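Local coordinates for protein cellulase (Rhodothermus marinus, PDB 3B7M) that probably hydrolyses internal beta-1,4-glucosidic bonds of cellulose, as an engineered, thermostable family 12 endoglucanase with a beta-jelly-roll fold, at residues V78-T83 / S165-L171; I62-I66 / L190-Q194. One frame throughout, in Å; residues are numbered along the deposited sequence. Where two conformers were deposited one is given.

Contact 1: residues V78-T83 / S165-L171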
loop_
_atom_site.group_PDB
_atom_site.type_symbol
_atom_site.label_atom_id
_atom_site.label_comp_id
_atom_site.label_asym_id
_atom_site.label_seq_id
_atom_site.Cartn_x
_atom_site.Cartn_y
_atom_site.Cartn_z
ATOM N N VAL A 78 -4.510 -14.825 -4.024
ATOM C CA VAL A 78 -3.763 -13.571 -4.104
ATOM C C VAL A 78 -2.580 -13.640 -3.141
ATOM O O VAL A 78 -2.765 -13.726 -1.927
ATOM C CB VAL A 78 -4.635 -12.310 -3.791
ATOM C CG1 VAL A 78 -3.832 -11.031 -4.045
ATOM C CG2 VAL A 78 -5.917 -12.291 -4.626
ATOM N N ARG A 79 -1.370 -13.618 -3.690
ATOM C CA ARG A 79 -0.151 -13.733 -2.900
ATOM C C ARG A 79 0.796 -12.581 -3.179
ATOM O O ARG A 79 0.774 -12.011 -4.264
ATOM C CB ARG A 79 0.575 -15.038 -3.227
ATOM C CG ARG A 79 -0.227 -16.286 -2.937
ATOM C CD ARG A 79 -0.034 -16.764 -1.526
ATOM N NE ARG A 79 -1.091 -17.710 -1.167
ATOM C CZ ARG A 79 -1.129 -18.409 -0.041
ATOM N NH1 ARG A 79 -0.165 -18.279 0.870
ATOM N NH2 ARG A 79 -2.141 -19.244 0.171
ATOM N N THR A 80 1.634 -12.262 -2.198
ATOM C CA THR A 80 2.629 -11.217 -2.340
ATOM C C THR A 80 3.853 -11.434 -1.445
ATOM O O THR A 80 3.737 -11.958 -0.328
ATOM C CB THR A 80 2.005 -9.832 -2.078
ATOM O OG1 THR A 80 2.904 -8.814 -2.515
ATOM C CG2 THR A 80 1.672 -9.643 -0.589
ATOM N N SER A 81 5.021 -11.038 -1.945
ATOM C CA SER A 81 6.234 -10.964 -1.134
ATOM C C SER A 81 6.840 -9.561 -1.193
ATOM O O SER A 81 6.661 -8.838 -2.169
ATOM C CB SER A 81 7.263 -12.015 -1.584
ATOM O OG SER A 81 6.651 -13.292 -1.670
ATOM N N TRP A 82 7.548 -9.177 -0.134
ATOM C CA TRP A 82 8.147 -7.861 -0.046
ATOM C C TRP A 82 9.173 -7.817 1.080
ATOM O O TRP A 82 8.995 -8.453 2.119
ATOM C CB TRP A 82 7.062 -6.801 0.173
ATOM C CG TRP A 82 7.533 -5.398 0.042
ATOM C CD1 TRP A 82 8.351 -4.895 -0.931
ATOM C CD2 TRP A 82 7.193 -4.294 0.895
ATOM N NE1 TRP A 82 8.551 -3.551 -0.730
ATOM C CE2 TRP A 82 7.862 -3.154 0.385
ATOM C CE3 TRP A 82 6.391 -4.157 2.045
ATOM C CZ2 TRP A 82 7.752 -1.887 0.977
ATOM C CZ3 TRP A 82 6.282 -2.900 2.637
ATOM C CH2 TRP A 82 6.967 -1.779 2.104
ATOM N N THR A 83 10.250 -7.075 0.866
ATOM C CA THR A 83 11.189 -6.804 1.945
ATOM C C THR A 83 11.436 -5.313 2.034
ATOM O O THR A 83 11.773 -4.677 1.045
ATOM C CB THR A 83 12.526 -7.549 1.761
ATOM O OG1 THR A 83 12.261 -8.932 1.540
ATOM C CG2 THR A 83 13.414 -7.406 3.012
ATOM N N SER A 165 9.596 -8.170 6.425
ATOM C CA SER A 165 9.630 -9.142 5.355
ATOM C C SER A 165 8.396 -10.021 5.379
ATOM O O SER A 165 8.043 -10.568 6.421
ATOM C CB SER A 165 10.894 -9.990 5.496
ATOM O OG SER A 165 10.959 -10.943 4.461
ATOM N N VAL A 166 7.719 -10.135 4.242
ATOM C CA VAL A 166 6.658 -11.139 4.102
ATOM C C VAL A 166 6.921 -11.951 2.851
ATOM O O VAL A 166 7.380 -11.402 1.836
ATOM C CB VAL A 166 5.227 -10.530 4.055
ATOM C CG1 VAL A 166 4.851 -9.917 5.392
ATOM C CG2 VAL A 166 5.082 -9.515 2.906
ATOM N N THR A 167 6.673 -13.258 2.926
ATOM C CA THR A 167 6.822 -14.120 1.757
ATOM C C THR A 167 5.559 -14.949 1.556
ATOM O O THR A 167 5.090 -15.637 2.462
ATOM C CB THR A 167 8.142 -14.984 1.782
ATOM O OG1 THR A 167 8.070 -16.050 0.815
ATOM C CG2 THR A 167 8.392 -15.572 3.151
ATOM N N GLU A 168 5.004 -14.849 0.354
ATOM C CA GLU A 168 3.761 -15.516 -0.002
ATOM C C GLU A 168 2.665 -15.181 0.998
ATOM O O GLU A 168 1.893 -16.053 1.391
ATOM C CB GLU A 168 3.945 -17.035 -0.096
ATOM C CG GLU A 168 5.243 -17.469 -0.724
ATOM C CD GLU A 168 5.129 -17.745 -2.187
ATOM O OE1 GLU A 168 4.574 -16.897 -2.926
ATOM O OE2 GLU A 168 5.618 -18.829 -2.599
ATOM N N LEU A 169 2.603 -13.917 1.409
ATOM C CA LEU A 169 1.515 -13.451 2.256
ATOM C C LEU A 169 0.186 -13.641 1.522
ATOM O O LEU A 169 0.064 -13.322 0.339
ATOM C CB LEU A 169 1.699 -11.980 2.642
ATOM C CG LEU A 169 0.654 -11.401 3.608
ATOM C CD1 LEU A 169 0.809 -11.978 5.006
ATOM C CD2 LEU A 169 0.736 -9.879 3.647
ATOM N N ASP A 170 -0.795 -14.179 2.230
ATOM C CA ASP A 170 -2.087 -14.480 1.624
ATOM C C ASP A 170 -2.971 -13.239 1.691
ATOM O O ASP A 170 -3.618 -13.011 2.700
ATOM C CB ASP A 170 -2.723 -15.661 2.360
ATOM C CG ASP A 170 -4.065 -16.082 1.779
ATOM O OD1 ASP A 170 -4.591 -15.431 0.840
ATOM O OD2 ASP A 170 -4.601 -17.090 2.289
ATOM N N LEU A 171 -2.994 -12.442 0.619
ATOM C CA LEU A 171 -3.802 -11.221 0.620
ATOM C C LEU A 171 -5.297 -11.509 0.616
ATOM O O LEU A 171 -6.085 -10.697 1.096
ATOM C CB LEU A 171 -3.440 -10.288 -0.534
ATOM C CG LEU A 171 -2.035 -9.694 -0.540
ATOM C CD1 LEU A 171 -1.861 -8.821 -1.775
ATOM C CD2 LEU A 171 -1.760 -8.908 0.736
HETATM O O HOH W 1 4.559 -14.240 -3.257
#

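Contact 2: residues I62-I66 / L190-Q194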
loop_
_atom_site.group_PDB
_atom_site.type_symbol
_atom_site.label_atom_id
_atom_site.label_comp_id
_atom_site.label_asym_id
_atom_site.label_seq_id
_atom_site.Cartn_x
_atom_site.Cartn_y
_atom_site.Cartn_z
ATOM N N ILE A 62 5.417 0.821 -5.270
ATOM C CA ILE A 62 5.431 -0.045 -6.440
ATOM C C ILE A 62 4.044 -0.670 -6.584
ATOM O O ILE A 62 3.454 -1.118 -5.593
ATOM C CB ILE A 62 6.563 -1.110 -6.369
ATOM C CG1 ILE A 62 6.548 -2.011 -7.615
ATOM C CG2 ILE A 62 6.508 -1.888 -5.046
ATOM C CD1 ILE A 62 7.867 -2.795 -7.837
ATOM N N GLN A 63 3.521 -0.684 -7.809
ATOM C CA GLN A 63 2.127 -1.050 -8.047
ATOM C C GLN A 63 2.011 -2.155 -9.083
ATOM O O GLN A 63 2.728 -2.132 -10.081
ATOM C CB GLN A 63 1.343 0.182 -8.552
ATOM C CG GLN A 63 -0.099 -0.119 -8.906
ATOM C CD GLN A 63 -0.809 1.017 -9.623
ATOM O OE1 GLN A 63 -1.604 1.734 -9.023
ATOM N NE2 GLN A 63 -0.546 1.164 -10.922
ATOM N N PHE A 64 1.115 -3.109 -8.826
ATOM C CA PHE A 64 0.664 -4.078 -9.826
ATOM C C PHE A 64 -0.783 -3.731 -10.157
ATOM O O PHE A 64 -1.653 -3.786 -9.277
ATOM C CB PHE A 64 0.771 -5.529 -9.295
ATOM C CG PHE A 64 0.224 -6.579 -10.244
ATOM C CD1 PHE A 64 0.809 -6.790 -11.494
ATOM C CD2 PHE A 64 -0.867 -7.378 -9.874
ATOM C CE1 PHE A 64 0.306 -7.769 -12.371
ATOM C CE2 PHE A 64 -1.383 -8.354 -10.745
ATOM C CZ PHE A 64 -0.799 -8.548 -11.996
ATOM N N ALA A 65 -1.024 -3.316 -11.401
ATOM C CA ALA A 65 -2.381 -3.062 -11.878
ATOM C C ALA A 65 -2.901 -4.383 -12.414
ATOM O O ALA A 65 -2.196 -5.064 -13.161
ATOM C CB ALA A 65 -2.383 -2.004 -12.958
ATOM N N ILE A 66 -4.099 -4.776 -11.995
ATOM C CA ILE A 66 -4.692 -6.021 -12.478
ATOM C C ILE A 66 -4.902 -5.893 -13.999
ATOM O O ILE A 66 -5.496 -4.918 -14.463
ATOM C CB ILE A 66 -6.009 -6.390 -11.723
ATOM C CG1 ILE A 66 -5.825 -6.338 -10.192
ATOM C CG2 ILE A 66 -6.549 -7.760 -12.165
ATOM C CD1 ILE A 66 -4.800 -7.280 -9.588
ATOM N N LEU A 190 -11.300 -5.909 -7.931
ATOM C CA LEU A 190 -9.967 -5.628 -7.436
ATOM C C LEU A 190 -9.174 -4.936 -8.542
ATOM O O LEU A 190 -8.903 -5.534 -9.581
ATOM C CB LEU A 190 -9.281 -6.943 -7.043
ATOM C CG LEU A 190 -7.803 -6.955 -6.636
ATOM C CD1 LEU A 190 -7.503 -5.948 -5.569
ATOM C CD2 LEU A 190 -7.414 -8.332 -6.162
ATOM N N LEU A 191 -8.799 -3.685 -8.314
ATOM C CA LEU A 191 -8.150 -2.871 -9.344
ATOM C C LEU A 191 -6.624 -2.921 -9.341
ATOM O O LEU A 191 -5.983 -3.028 -10.401
ATOM C CB LEU A 191 -8.607 -1.415 -9.223
ATOM C CG LEU A 191 -10.086 -1.084 -9.477
ATOM C CD1 LEU A 191 -10.277 0.419 -9.433
ATOM C CD2 LEU A 191 -10.580 -1.637 -10.808
ATOM N N SER A 192 -6.033 -2.805 -8.153
ATOM C CA SER A 192 -4.583 -2.767 -8.044
ATOM C C SER A 192 -4.090 -3.142 -6.659
ATOM O O SER A 192 -4.844 -3.082 -5.671
ATOM C CB SER A 192 -4.058 -1.370 -8.400
ATOM O OG SER A 192 -4.676 -0.386 -7.596
ATOM N N VAL A 193 -2.814 -3.518 -6.606
ATOM C CA VAL A 193 -2.134 -3.823 -5.356
ATOM C C VAL A 193 -0.853 -3.022 -5.366
ATOM O O VAL A 193 -0.037 -3.165 -6.293
ATOM C CB VAL A 193 -1.757 -5.315 -5.244
ATOM C CG1 VAL A 193 -0.872 -5.547 -4.002
ATOM C CG2 VAL A 193 -3.014 -6.197 -5.209
ATOM N N GLN A 194 -0.668 -2.194 -4.343
ATOM C CA GLN A 194 0.544 -1.386 -4.212
ATOM C C GLN A 194 1.186 -1.648 -2.871
ATOM O O GLN A 194 0.489 -1.996 -1.921
ATOM C CB GLN A 194 0.206 0.101 -4.241
ATOM C CG GLN A 194 -0.832 0.522 -5.239
ATOM C CD GLN A 194 -1.084 1.998 -5.178
ATOM O OE1 GLN A 194 -1.440 2.532 -4.141
ATOM N NE2 GLN A 194 -0.894 2.673 -6.294
HETATM O O HOH W 2 -6.849 -2.231 -12.932
#

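Contact 1: residues V78-T83 / S165-L171
Arg-79 lays its guanidinium flat over the side chain of Asp-170, the guanidinium and carboxylate planes 16° apart and CB of Asp-170 beneath the middle of the group. NH1 of Arg-79 donates a hydrogen bond to Glu-168 O, 3.1 Å from NH1 to O, the oxygen lying near the guanidinium plane. The salt bridge is long, 3.9 Å from Arg-79 NH2 to Asp-170 OD2, and rests on charge alone, because OD2 lies well out of that plane. A bend at chi2 (-89°) swings the arginine chain toward the neighbouring strand. A methionine in place of Arg-79 would probably leave the Glu-168 carbonyl without this donor and Asp-170 without its cationic neighbour. Thr-80 is met by two residues, Glu-168 and Leu-169, in a G1 beta bulge, which shifts the antiparallel register by one where the 165-170 edge strand of a jelly-roll sheet turns a corner. Ser-81 meets the bulge with its hydroxyl: OG accepts the N-H of Glu-168 almost straight (3.0 Å from N to OG), and a water joins it to Glu-168 OE1. On the buried side, CB of Leu-171 sits 3.6 Å from CG1 of Val-78, and its CG 3.7 Å from CG2 of Thr-80. Thr-80 OG1 turns instead to Ser-212 O and Tyr-96 OH. Farther out, Asp-77 takes NE of Arg-79 in a salt bridge, while Asp-170, the N-cap, weakly caps Ala-173 N of helix 171-181.

Contact 2: residues I62-I66 / L190-Q194
Gln-63 and Gln-194 leave the sheet together from a non-hydrogen-bonded pair of two antiparallel strands, alongside one another. Along Gln-63, CB lies 4.0 Å from CG of Gln-194. CG comes next, 3.8 Å from that same CG, so the aliphatic parts touch before the amides do. CD then faces the Gln-194 amide nitrogen, and OE1 at the tip accepts from it, 3.0 Å from NE2 to OE1. The bond is bent, 133° at the hydrogen, and NE2 approaches OE1 from over the carbonyl plane, missing the lone pairs; the two amides are turned 30° from each other. With CG anti to the backbone N (chi1 177°) and the chain extended beyond it, Gln-63 reaches far enough for this pairing. Beneath the glutamines Phe-64 and Val-193 form a hydrogen-bonded pair, with Phe-64 N 2.8 Å from Val-193 O and nearly straight. Farther along, Ile-66 N bonds to Leu-191 O while CG1 of Ile-66 rests 3.2 Å from Leu-190 O; a water also donates to Leu-191 O. The glutamine side faces away from strand 207-215, consistent with the concave face that forms the substrate cleft in family 12 enzymes. Strands 61-65 and 189-199 are neighbours in the larger jelly-roll sheet. Strand 19-22 flanks 61-65, strand 91-101 flanks 189-199, and strand 207-215 of the other sheet packs on Phe-64, Ile-66 and Val-193.

Overall arrangement
From the N terminus, the chain first runs through 62-66, the opening side of contact 2, and its next strand carries 78-83 into contact 1. Many strands later 165-171 returns to close contact 1, and once helix 171-181 is passed, the strand segment 190-194 closes contact 2. The two loops are therefore nested, contact 1 within contact 2, with no crossing. Each contact belongs to a different sheet: contact 1 adds the edge strand 165-170 to the six-stranded sheet, while contact 2 joins inner strands of the larger one. Their centres lie about 14 Å apart, and Leu-171 CD1 packs 4.1 Å from Val-193 CG1 between the two sheets of the sandwich.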